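Local structure of beta-L-arabinobiosidase (Bacteroides thetaiotaomicron, 5MQR) at residues N53-R58 against S435-A439; A59-H63 against D589-G594; I355-Y360 against V393-W399; D452-Y458 against R570-R575. The protein is a gut-bacterial glycoside hydrolase that probably cleaves sugar linkages of plant pectin, acting as a beta-L-arabinobiosidase and perhaps as an exo-alpha-sialidase. All blocks are in the same frame, centred on the assembly; numbering follows the deposited sequence.

Interaction 1: residues N53-R58 against S435-A439; sequences NIQLVR and SPVWA
Extended torsions carry Arg58 across the indole of Trp438: CG stands anti to the backbone N (chi1 -175°) and the chain runs straight on to NE, laying the guanidinium flat over one ring face. The two planes are only 5° apart, with Arg58 CZ 3.5 Å from Trp438 CE3 in an off-centre cation-pi stack, while Arg58 CD makes a CH-pi contact over the five-membered ring. An alanine here would remove the indole, and the Arg58 guanidinium would probably be freer to turn, held chiefly by its salt bridge to Asp454. Gln55, equally stretched, brings OE1 to 2.8 Å from Val437 N, a donor tilted 23° from the amide carbonyl plane. A water that accepts from Trp438 N lies 2.9 Å from the same Gln55 OE1. Behind these side chains the backbones pair in parallel at Ile54 and Ser435: Ser435 N gives to Asn53 O at 2.9 Å, and Gln55 N to Ser435 O at 3.2 Å. Strand 52-57, on the N-terminal beta-propeller side, thereby lies beside strand 431-435 of the carbohydrate-binding-module-like region in one mixed sheet. Past the paired residues side chains take over: Gln55 OE1 meets the Val437 N-H much as a strand carbonyl would, and the indole face probably steadies the Arg58 charge.

Interaction 2: residues A59-H63 against D589-G594; sequences ANREH and DLPDAG
Gly594 is where Asn60, Glu62 and His63 close in most tightly. The Asn60 amide lies against it, with ND2 giving a hydrogen bond to Gly594 O at 3.2 Å and OD1 packed 3.4 Å from Gly594 CA. Glu62 OE1 comes within 3.3 Å of that same Gly594 CA, so a side chain here would run into both oxygens. Asn60 OD1 also accepts from His63 N at 3.0 Å, an Asx motif that fixes the amide's rotation, and Glu62 OE1 is held by Tyr360 OH. A water on this side ties the backbones, donating to Ala59 O and Ala593 O. Toward Asp589 the contact is looser and wetter. Arg61 NH1 meets Asp589 OD2 at 2.7 Å in a salt bridge whose hydrogen bond is weak, the guanidinium and carboxylate planes standing 48° apart. One water accepts from Arg61 NH2 beside Asp589 OD1; another donates to both Glu62 OE2 and Asp589 OD2. The contact thus joins the loop after strand 52-57 to the type II turn Leu590-Ala593 and the residue following it. Glu62 OE2 and Asp589 OD2 stand 5.2 Å apart, and the shared water, together with the Arg61 charge, is likely to ease their repulsion.

Interaction 3: residues I355-Y360 against V393-W399; sequences ITPMRY and VNKEDMW
Glu396 OE2 is gripped from two directions by Arg359: the backbone N bonds to its syn lone pair at 3.0 Å, and the guanidinium turns one face to it, NH1 lying 3.2 Å away with no N-H aimed at the oxygen. The other oxygen, OE1, takes Tyr360 N at 2.9 Å and is also salt-bridged to Lys365. Glu396 gets there on a stretched chain, CG anti to the backbone N (chi1 -177°), ending against the backbone N-H groups of Arg359 and Tyr360. Arg359 faces a second acid quite differently. Arg359 NH1 meets Asp397 OD2 and NH2 meets OD1, end-on, both at 2.8 Å and both on syn lone pairs, with guanidinium and carboxylate nearly coplanar at 9°. Glu396 and Asp397 both face Val393 in a classic beta bulge, which probably lets two successive acids serve one arginine; Val393 O accepts from both of their backbone nitrogens. The bulge sits where strand 387-393 turns back into strand 397-403, at the margin of the mixed sheet. A leucine in place of Arg359 would strip away the guanidinium, and the buried Asp397 carboxylate would probably be left without its countercharge. Further along, Asn394 ND2 donates to Thr356 O at 2.8 Å, arriving 49° above the carbonyl plane, while Gly368 N donates to Asn394 OD1. A water donates to Thr356 OG1, itself also hydrogen-bonded to Asp457, and to Asp397 OD2, and accepts from the indole NE1 of Trp399 at 2.8 Å.

Interaction 4: residues D452-Y458 against R570-R575; sequences DKDPFDY and RTGEMR. With CA (calcium ion), chain J.
Tyr458 and Thr571 bring their backbones to a CA-CA distance of 5.2 Å, just past the type I turn Asp454-Asp457 that curls one loop round a calcium ion. This is a calcium-binding loop of the carbohydrate-binding-module-like region, braced by Asx turns at Asp452 and Asp454. Asp452 holds the metal with both oxygens, OD1 at 2.4 Å and OD2 at 2.6 Å; Asp454 O, Asp457 O, two waters and Glu597 complete a shell of seven ligating oxygens. The facing loop supplies second-shell support. Thr571 OG1 donates to Asp452 OD2 at 2.6 Å, reaching it on the anti side, 29° out of the carboxylate plane, and one calcium-bound water donates to Thr571 O at 2.7 Å. Calcium and hydroxyl together fix the rotation of the Asp452 carboxylate. Tyr458 carries most of the remaining packing. Its chi1 of 41° sets CG between the backbone N and the carbonyl carbon and lays the ring alongside Arg570, whose CD rests 3.6 Å from the ring centroid in a CH-pi contact. Arg570 is held in turn: NE donates to Gly572 O in the guanidinium plane, and Gln488 and Asp490 take NH2. Gly572 packs its CA against Tyr458 CD2, where a CB would collide with the ring. The phenol OH is hydrogen-bonded to Glu354 and accepts from a water that Arg575 N also reaches. At the far end another water donates to Phe456 O and accepts from Arg575 NE at 2.8 Å.

All four contacts crowd one corner where the propeller meets the carbohydrate-binding-module-like domain. Interactions 1 and 3, centres 11 Å apart, share the mixed sheet: strand 52-57 pairs with 431-435 in the first and borders 397-403 of the third. Arg58 of interaction 1 reaches interaction 4 through NH2, 2.9 Å from Asp454 OD1, so the stacked arginine is tied to the calcium loop; the Trp438 side chain is about 8 Å from the calcium ion and about 3 Å from a bound triethylene glycol, probably from crystallisation. Thr356 OG1 of interaction 3 is hydrogen-bonded to Asp457 OD2 of interaction 4 at 2.7 Å, and Arg359 NH2 to Ala59 O of interaction 2 at 2.9 Å.

Interaction 1: residues N53-R58 against S435-A439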
# COMPACT_ATOMS: atom_id res chain seq x y z
N ASN A 53 -11.81 15.34 -9.70
CA ASN A 53 -11.92 16.00 -10.99
C ASN A 53 -12.75 17.25 -10.73
O ASN A 53 -13.92 17.13 -10.34
CB ASN A 53 -12.64 15.13 -12.03
CG ASN A 53 -12.14 13.71 -12.06
OD1 ASN A 53 -12.95 12.77 -12.01
ND2 ASN A 53 -10.84 13.53 -12.21
N ILE A 54 -12.16 18.42 -10.99
CA ILE A 54 -12.77 19.72 -10.72
C ILE A 54 -12.86 20.53 -12.01
O ILE A 54 -11.83 20.85 -12.62
CB ILE A 54 -11.96 20.53 -9.69
CG1 ILE A 54 -11.75 19.73 -8.41
CG2 ILE A 54 -12.66 21.85 -9.37
CD1 ILE A 54 -13.02 19.31 -7.68
N GLN A 55 -14.08 20.88 -12.42
CA GLN A 55 -14.26 21.74 -13.58
C GLN A 55 -14.04 23.21 -13.19
O GLN A 55 -14.60 23.71 -12.22
CB GLN A 55 -15.65 21.55 -14.18
CG GLN A 55 -15.84 22.08 -15.59
CD GLN A 55 -17.25 21.84 -16.09
OE1 GLN A 55 -18.22 22.22 -15.44
NE2 GLN A 55 -17.37 21.17 -17.22
N LEU A 56 -13.22 23.87 -13.98
CA LEU A 56 -12.85 25.24 -13.76
C LEU A 56 -13.67 26.19 -14.63
O LEU A 56 -14.10 27.22 -14.15
CB LEU A 56 -11.36 25.43 -14.06
CG LEU A 56 -10.42 25.26 -12.89
CD1 LEU A 56 -10.59 23.89 -12.27
CD2 LEU A 56 -8.98 25.47 -13.33
N VAL A 57 -13.82 25.85 -15.92
CA VAL A 57 -14.55 26.69 -16.88
C VAL A 57 -15.58 25.86 -17.66
O VAL A 57 -15.23 24.84 -18.26
CB VAL A 57 -13.60 27.37 -17.89
CG1 VAL A 57 -14.39 28.30 -18.80
CG2 VAL A 57 -12.48 28.14 -17.17
N ARG A 58 -16.84 26.29 -17.62
CA ARG A 58 -17.93 25.65 -18.34
C ARG A 58 -18.40 26.59 -19.42
O ARG A 58 -19.04 27.60 -19.13
CB ARG A 58 -19.10 25.31 -17.39
CG ARG A 58 -20.25 24.53 -18.04
CD ARG A 58 -21.46 24.42 -17.12
NE ARG A 58 -22.44 23.52 -17.76
CZ ARG A 58 -23.23 23.84 -18.78
NH1 ARG A 58 -23.22 25.08 -19.27
NH2 ARG A 58 -24.05 22.92 -19.31
N SER A 435 -16.82 16.81 -10.19
CA SER A 435 -17.55 18.01 -9.77
C SER A 435 -17.58 19.09 -10.88
O SER A 435 -16.73 19.99 -10.92
CB SER A 435 -16.97 18.54 -8.47
OG SER A 435 -17.80 19.54 -7.94
N PRO A 436 -18.55 18.97 -11.82
CA PRO A 436 -18.80 20.02 -12.82
C PRO A 436 -19.34 21.28 -12.16
O PRO A 436 -19.94 21.19 -11.10
CB PRO A 436 -19.85 19.38 -13.75
CG PRO A 436 -19.73 17.92 -13.53
CD PRO A 436 -19.41 17.79 -12.07
N VAL A 437 -19.11 22.43 -12.78
CA VAL A 437 -19.52 23.74 -12.20
C VAL A 437 -21.03 23.75 -11.90
O VAL A 437 -21.44 24.25 -10.85
CB VAL A 437 -19.13 24.95 -13.11
CG1 VAL A 437 -19.49 26.29 -12.44
CG2 VAL A 437 -17.63 24.94 -13.38
N TRP A 438 -21.82 23.19 -12.81
CA TRP A 438 -23.29 23.16 -12.68
C TRP A 438 -23.84 21.86 -12.08
O TRP A 438 -25.05 21.68 -12.00
CB TRP A 438 -23.95 23.45 -14.04
CG TRP A 438 -23.92 24.91 -14.42
CD1 TRP A 438 -23.16 25.92 -13.84
CD2 TRP A 438 -24.65 25.54 -15.48
NE1 TRP A 438 -23.39 27.12 -14.48
CE2 TRP A 438 -24.30 26.92 -15.48
CE3 TRP A 438 -25.56 25.07 -16.43
CZ2 TRP A 438 -24.85 27.83 -16.37
CZ3 TRP A 438 -26.11 26.00 -17.33
CH2 TRP A 438 -25.74 27.36 -17.29
N ALA A 439 -22.94 20.97 -11.63
CA ALA A 439 -23.33 19.82 -10.86
C ALA A 439 -22.30 19.57 -9.74
O ALA A 439 -21.70 18.49 -9.67
CB ALA A 439 -23.46 18.58 -11.76
O HOH W 1 -21.07 21.78 -15.35
O HOH W 2 -16.27 22.96 -10.26

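Interaction 2: residues A59-H63 against D589-G594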
# COMPACT_ATOMS: atom_id res chain seq x y z
N ALA A 59 -18.07 26.26 -20.66
CA ALA A 59 -18.40 27.13 -21.81
C ALA A 59 -19.90 27.38 -21.91
O ALA A 59 -20.69 26.46 -21.72
CB ALA A 59 -17.90 26.52 -23.11
N ASN A 60 -20.28 28.62 -22.20
CA ASN A 60 -21.69 28.96 -22.43
C ASN A 60 -21.79 30.19 -23.29
O ASN A 60 -21.61 31.30 -22.80
CB ASN A 60 -22.39 29.19 -21.09
CG ASN A 60 -23.90 29.11 -21.18
OD1 ASN A 60 -24.54 29.58 -22.13
ND2 ASN A 60 -24.50 28.50 -20.16
N ARG A 61 -22.11 29.99 -24.56
CA ARG A 61 -22.28 31.10 -25.51
C ARG A 61 -23.51 31.97 -25.23
O ARG A 61 -23.48 33.18 -25.44
CB ARG A 61 -22.36 30.56 -26.94
CG ARG A 61 -22.45 31.64 -28.03
CD ARG A 61 -22.61 30.98 -29.39
NE ARG A 61 -21.54 30.03 -29.63
CZ ARG A 61 -21.61 28.93 -30.38
NH1 ARG A 61 -22.71 28.57 -31.01
NH2 ARG A 61 -20.52 28.15 -30.48
N GLU A 62 -24.57 31.32 -24.76
CA GLU A 62 -25.86 31.96 -24.60
C GLU A 62 -25.90 32.81 -23.36
O GLU A 62 -26.65 33.76 -23.32
CB GLU A 62 -26.99 30.91 -24.57
CG GLU A 62 -27.20 30.21 -25.91
CD GLU A 62 -26.24 29.04 -26.21
OE1 GLU A 62 -25.51 28.56 -25.31
OE2 GLU A 62 -26.21 28.59 -27.37
N HIS A 63 -25.09 32.48 -22.36
CA HIS A 63 -25.04 33.21 -21.10
C HIS A 63 -23.59 33.55 -20.74
O HIS A 63 -23.01 33.01 -19.76
CB HIS A 63 -25.74 32.38 -20.03
CG HIS A 63 -27.14 32.03 -20.40
ND1 HIS A 63 -28.19 32.90 -20.22
CD2 HIS A 63 -27.66 30.94 -21.00
CE1 HIS A 63 -29.30 32.35 -20.67
NE2 HIS A 63 -29.01 31.16 -21.15
N ASP A 589 -24.48 22.24 -32.83
CA ASP A 589 -24.62 22.48 -31.41
C ASP A 589 -25.76 21.59 -30.92
O ASP A 589 -26.67 21.28 -31.66
CB ASP A 589 -24.92 23.95 -31.09
CG ASP A 589 -23.76 24.91 -31.48
OD1 ASP A 589 -22.67 24.43 -31.85
OD2 ASP A 589 -23.95 26.16 -31.40
N LEU A 590 -25.67 21.17 -29.67
CA LEU A 590 -26.77 20.46 -29.05
C LEU A 590 -27.93 21.44 -28.77
O LEU A 590 -27.69 22.63 -28.47
CB LEU A 590 -26.33 19.79 -27.75
CG LEU A 590 -25.23 18.73 -27.85
CD1 LEU A 590 -24.93 18.21 -26.46
CD2 LEU A 590 -25.63 17.61 -28.81
N PRO A 591 -29.18 20.95 -28.87
CA PRO A 591 -30.31 21.85 -28.61
C PRO A 591 -30.28 22.39 -27.19
O PRO A 591 -30.02 21.66 -26.24
CB PRO A 591 -31.54 20.96 -28.84
CG PRO A 591 -31.06 19.88 -29.78
CD PRO A 591 -29.65 19.61 -29.30
N ASP A 592 -30.53 23.69 -27.06
CA ASP A 592 -30.55 24.35 -25.75
C ASP A 592 -29.18 24.21 -25.05
O ASP A 592 -29.10 23.94 -23.85
CB ASP A 592 -31.73 23.84 -24.89
CG ASP A 592 -32.10 24.79 -23.73
OD1 ASP A 592 -31.63 25.95 -23.66
OD2 ASP A 592 -32.89 24.36 -22.88
N ALA A 593 -28.13 24.44 -25.82
CA ALA A 593 -26.75 24.21 -25.39
C ALA A 593 -26.34 24.94 -24.12
O ALA A 593 -25.50 24.43 -23.37
CB ALA A 593 -25.79 24.58 -26.51
N GLY A 594 -26.91 26.11 -23.86
CA GLY A 594 -26.57 26.90 -22.69
C GLY A 594 -27.62 26.89 -21.61
O GLY A 594 -27.51 27.65 -20.64
O HOH W 3 -23.11 25.55 -22.23
O HOH W 4 -20.65 26.11 -32.23
O HOH W 5 -26.04 26.83 -29.65

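Interaction 3: residues I355-Y360 against V393-W399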
# COMPACT_ATOMS: atom_id res chain seq x y z
N ILE A 355 -17.11 11.65 -20.01
CA ILE A 355 -17.07 12.53 -21.16
C ILE A 355 -18.38 13.32 -21.19
O ILE A 355 -19.43 12.80 -21.61
CB ILE A 355 -16.87 11.79 -22.51
CG1 ILE A 355 -15.63 10.89 -22.50
CG2 ILE A 355 -16.78 12.80 -23.67
CD1 ILE A 355 -15.48 10.05 -23.76
N THR A 356 -18.30 14.57 -20.74
CA THR A 356 -19.34 15.55 -20.99
C THR A 356 -19.66 15.53 -22.49
O THR A 356 -18.73 15.44 -23.31
CB THR A 356 -18.83 16.96 -20.60
OG1 THR A 356 -18.22 16.92 -19.30
CG2 THR A 356 -19.98 17.95 -20.56
N PRO A 357 -20.95 15.58 -22.88
CA PRO A 357 -21.23 15.78 -24.30
C PRO A 357 -20.69 17.14 -24.78
O PRO A 357 -20.77 18.12 -24.04
CB PRO A 357 -22.76 15.74 -24.38
CG PRO A 357 -23.28 15.47 -23.03
CD PRO A 357 -22.16 15.64 -22.05
N MSE A 358 -20.12 17.20 -26.01
CA MSE A 358 -19.71 18.47 -26.58
C MSE A 358 -20.96 19.22 -26.97
O MSE A 358 -21.73 18.78 -27.82
CB MSE A 358 -18.84 18.26 -27.81
CG MSE A 358 -18.27 19.56 -28.39
SE MSE A 358 -17.41 19.18 -30.12
CE MSE A 358 -16.02 17.89 -29.59
N ARG A 359 -21.19 20.35 -26.35
CA ARG A 359 -22.35 21.21 -26.50
C ARG A 359 -22.27 22.09 -27.74
O ARG A 359 -23.30 22.34 -28.37
CB ARG A 359 -22.57 22.03 -25.23
CG ARG A 359 -22.80 21.12 -24.01
CD ARG A 359 -23.05 21.88 -22.72
NE ARG A 359 -22.05 22.89 -22.39
CZ ARG A 359 -20.84 22.65 -21.90
NH1 ARG A 359 -20.38 21.41 -21.74
NH2 ARG A 359 -20.06 23.68 -21.60
N TYR A 360 -21.06 22.52 -28.10
CA TYR A 360 -20.86 23.44 -29.20
C TYR A 360 -19.93 22.82 -30.22
O TYR A 360 -18.77 22.52 -29.91
CB TYR A 360 -20.28 24.76 -28.68
CG TYR A 360 -21.15 25.43 -27.67
CD1 TYR A 360 -22.27 26.18 -28.04
CD2 TYR A 360 -20.87 25.32 -26.32
CE1 TYR A 360 -23.08 26.81 -27.09
CE2 TYR A 360 -21.66 25.93 -25.36
CZ TYR A 360 -22.76 26.67 -25.74
OH TYR A 360 -23.52 27.24 -24.74
N VAL A 393 -11.74 19.32 -21.69
CA VAL A 393 -12.64 18.26 -22.12
C VAL A 393 -13.33 18.77 -23.36
O VAL A 393 -13.94 19.85 -23.33
CB VAL A 393 -13.65 17.86 -21.04
CG1 VAL A 393 -14.74 16.96 -21.61
CG2 VAL A 393 -12.92 17.19 -19.87
N ASN A 394 -13.22 18.00 -24.45
CA ASN A 394 -13.79 18.35 -25.76
C ASN A 394 -13.23 19.62 -26.39
O ASN A 394 -13.85 20.16 -27.30
CB ASN A 394 -15.33 18.48 -25.69
CG ASN A 394 -16.00 17.24 -25.19
OD1 ASN A 394 -15.61 16.13 -25.52
ND2 ASN A 394 -17.04 17.41 -24.40
N LYS A 395 -12.09 20.13 -25.92
CA LYS A 395 -11.65 21.50 -26.27
C LYS A 395 -12.75 22.53 -26.03
O LYS A 395 -12.92 23.48 -26.80
CB LYS A 395 -11.18 21.60 -27.71
CG LYS A 395 -10.33 20.42 -28.17
CD LYS A 395 -9.52 20.80 -29.41
CE LYS A 395 -8.72 19.60 -29.90
NZ LYS A 395 -8.12 19.79 -31.26
N GLU A 396 -13.47 22.35 -24.92
CA GLU A 396 -14.66 23.16 -24.62
C GLU A 396 -14.69 23.63 -23.17
O GLU A 396 -14.90 24.82 -22.89
CB GLU A 396 -15.92 22.35 -24.93
CG GLU A 396 -17.23 23.10 -24.74
CD GLU A 396 -18.42 22.40 -25.39
OE1 GLU A 396 -18.53 22.48 -26.63
OE2 GLU A 396 -19.23 21.78 -24.66
N ASP A 397 -14.55 22.68 -22.25
CA ASP A 397 -14.57 22.96 -20.83
C ASP A 397 -13.15 22.75 -20.26
O ASP A 397 -12.47 21.81 -20.65
CB ASP A 397 -15.57 22.02 -20.13
CG ASP A 397 -16.98 22.21 -20.62
OD1 ASP A 397 -17.33 23.37 -20.90
OD2 ASP A 397 -17.76 21.22 -20.71
N MSE A 398 -12.74 23.61 -19.32
CA MSE A 398 -11.42 23.52 -18.68
C MSE A 398 -11.57 22.85 -17.35
O MSE A 398 -12.50 23.16 -16.56
CB MSE A 398 -10.74 24.89 -18.56
CG MSE A 398 -10.67 25.70 -19.84
SE MSE A 398 -9.98 24.65 -21.33
CE MSE A 398 -8.19 24.32 -20.60
N TRP A 399 -10.68 21.89 -17.10
CA TRP A 399 -10.69 21.07 -15.89
C TRP A 399 -9.31 21.02 -15.22
O TRP A 399 -8.27 21.31 -15.85
CB TRP A 399 -11.08 19.63 -16.24
CG TRP A 399 -12.48 19.41 -16.58
CD1 TRP A 399 -13.10 19.71 -17.75
CD2 TRP A 399 -13.46 18.79 -15.75
NE1 TRP A 399 -14.41 19.30 -17.71
CE2 TRP A 399 -14.67 18.75 -16.49
CE3 TRP A 399 -13.44 18.26 -14.46
CZ2 TRP A 399 -15.84 18.23 -15.98
CZ3 TRP A 399 -14.63 17.74 -13.94
CH2 TRP A 399 -15.81 17.73 -14.70
O HOH W 6 -16.69 19.03 -19.33

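Interaction 4: residues D452-Y458 against R570-R575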
# COMPACT_ATOMS: atom_id res chain seq x y z
N ASP A 452 -27.15 19.19 -8.98
CA ASP A 452 -27.21 19.01 -10.43
C ASP A 452 -28.28 19.93 -11.08
O ASP A 452 -29.49 19.69 -10.94
CB ASP A 452 -27.51 17.54 -10.74
CG ASP A 452 -27.32 17.18 -12.22
OD1 ASP A 452 -27.28 18.05 -13.11
OD2 ASP A 452 -27.27 15.97 -12.53
N LYS A 453 -27.80 20.95 -11.79
CA LYS A 453 -28.66 21.76 -12.64
C LYS A 453 -28.16 21.75 -14.07
O LYS A 453 -28.53 22.61 -14.86
CB LYS A 453 -28.78 23.20 -12.13
CG LYS A 453 -27.46 23.95 -12.13
CD LYS A 453 -27.63 25.41 -11.75
CE LYS A 453 -27.99 25.60 -10.30
NZ LYS A 453 -27.55 26.97 -9.88
N ASP A 454 -27.35 20.75 -14.42
CA ASP A 454 -26.69 20.71 -15.70
C ASP A 454 -27.40 19.70 -16.56
O ASP A 454 -27.37 18.52 -16.24
CB ASP A 454 -25.21 20.30 -15.53
CG ASP A 454 -24.38 20.54 -16.80
OD1 ASP A 454 -24.95 20.51 -17.92
OD2 ASP A 454 -23.15 20.82 -16.66
N PRO A 455 -27.99 20.13 -17.69
CA PRO A 455 -28.64 19.16 -18.59
C PRO A 455 -27.70 18.21 -19.29
O PRO A 455 -28.18 17.24 -19.88
CB PRO A 455 -29.28 20.05 -19.67
CG PRO A 455 -29.32 21.42 -19.08
CD PRO A 455 -28.11 21.50 -18.21
N PHE A 456 -26.41 18.52 -19.26
CA PHE A 456 -25.42 17.77 -20.00
C PHE A 456 -24.37 17.07 -19.13
O PHE A 456 -23.44 16.50 -19.65
CB PHE A 456 -24.76 18.71 -21.02
CG PHE A 456 -25.75 19.31 -21.98
CD1 PHE A 456 -26.24 18.54 -23.05
CD2 PHE A 456 -26.23 20.58 -21.79
CE1 PHE A 456 -27.18 19.05 -23.92
CE2 PHE A 456 -27.17 21.10 -22.67
CZ PHE A 456 -27.64 20.34 -23.74
N ASP A 457 -24.52 17.08 -17.82
CA ASP A 457 -23.55 16.43 -16.95
C ASP A 457 -24.22 16.13 -15.61
O ASP A 457 -25.40 16.46 -15.42
CB ASP A 457 -22.27 17.32 -16.79
CG ASP A 457 -20.97 16.48 -16.77
OD1 ASP A 457 -21.02 15.30 -16.34
OD2 ASP A 457 -19.92 17.01 -17.20
N TYR A 458 -23.47 15.51 -14.70
CA TYR A 458 -23.98 15.14 -13.40
C TYR A 458 -22.87 15.21 -12.36
O TYR A 458 -21.69 15.29 -12.73
CB TYR A 458 -24.57 13.73 -13.44
CG TYR A 458 -23.78 12.73 -14.25
CD1 TYR A 458 -22.51 12.27 -13.82
CD2 TYR A 458 -24.30 12.22 -15.43
CE1 TYR A 458 -21.80 11.34 -14.59
CE2 TYR A 458 -23.61 11.28 -16.18
CZ TYR A 458 -22.37 10.85 -15.77
OH TYR A 458 -21.74 9.92 -16.55
N ARG A 570 -24.25 8.80 -8.48
CA ARG A 570 -24.23 9.63 -9.69
C ARG A 570 -25.60 10.25 -9.95
O ARG A 570 -26.61 9.52 -9.96
CB ARG A 570 -23.84 8.74 -10.88
CG ARG A 570 -23.68 9.47 -12.19
CD ARG A 570 -23.45 8.54 -13.37
NE ARG A 570 -24.20 7.30 -13.24
CZ ARG A 570 -23.69 6.10 -12.98
NH1 ARG A 570 -22.39 5.92 -12.84
NH2 ARG A 570 -24.51 5.05 -12.85
N THR A 571 -25.66 11.55 -10.21
CA THR A 571 -26.97 12.23 -10.36
C THR A 571 -27.50 12.19 -11.80
O THR A 571 -28.08 13.14 -12.27
CB THR A 571 -26.92 13.70 -9.86
OG1 THR A 571 -26.10 14.47 -10.74
CG2 THR A 571 -26.37 13.77 -8.43
N GLY A 572 -27.28 11.08 -12.49
CA GLY A 572 -27.63 10.95 -13.91
C GLY A 572 -27.34 9.56 -14.45
O GLY A 572 -26.71 8.74 -13.79
N GLU A 573 -27.80 9.31 -15.66
CA GLU A 573 -27.51 8.07 -16.36
C GLU A 573 -26.25 8.29 -17.15
O GLU A 573 -26.03 9.39 -17.67
CB GLU A 573 -28.66 7.72 -17.31
CG GLU A 573 -30.00 7.63 -16.61
CD GLU A 573 -31.15 7.31 -17.54
OE1 GLU A 573 -31.88 8.25 -17.89
OE2 GLU A 573 -31.31 6.12 -17.91
N MSE A 574 -25.44 7.25 -17.28
CA MSE A 574 -24.28 7.28 -18.17
C MSE A 574 -24.72 7.40 -19.59
O MSE A 574 -25.73 6.83 -19.97
CB MSE A 574 -23.41 6.03 -18.06
CG MSE A 574 -22.39 6.28 -16.95
SE MSE A 574 -21.61 4.61 -16.24
CE MSE A 574 -23.11 3.31 -16.26
N ARG A 575 -23.96 8.16 -20.36
CA ARG A 575 -24.22 8.34 -21.79
C ARG A 575 -23.34 7.36 -22.53
O ARG A 575 -22.17 7.22 -22.22
CB ARG A 575 -23.91 9.77 -22.23
CG ARG A 575 -25.08 10.71 -22.00
CD ARG A 575 -24.74 12.15 -22.36
NE ARG A 575 -25.67 13.07 -21.70
CZ ARG A 575 -26.63 13.80 -22.29
NH1 ARG A 575 -26.83 13.77 -23.61
NH2 ARG A 575 -27.39 14.59 -21.53
CA CA J . -27.73 16.56 -14.99
O HOH W 7 -24.02 13.64 -19.48
O HOH W 8 -21.91 9.88 -19.28
O HOH W 9 -28.15 14.17 -14.78
O HOH W 10 -27.89 15.68 -17.28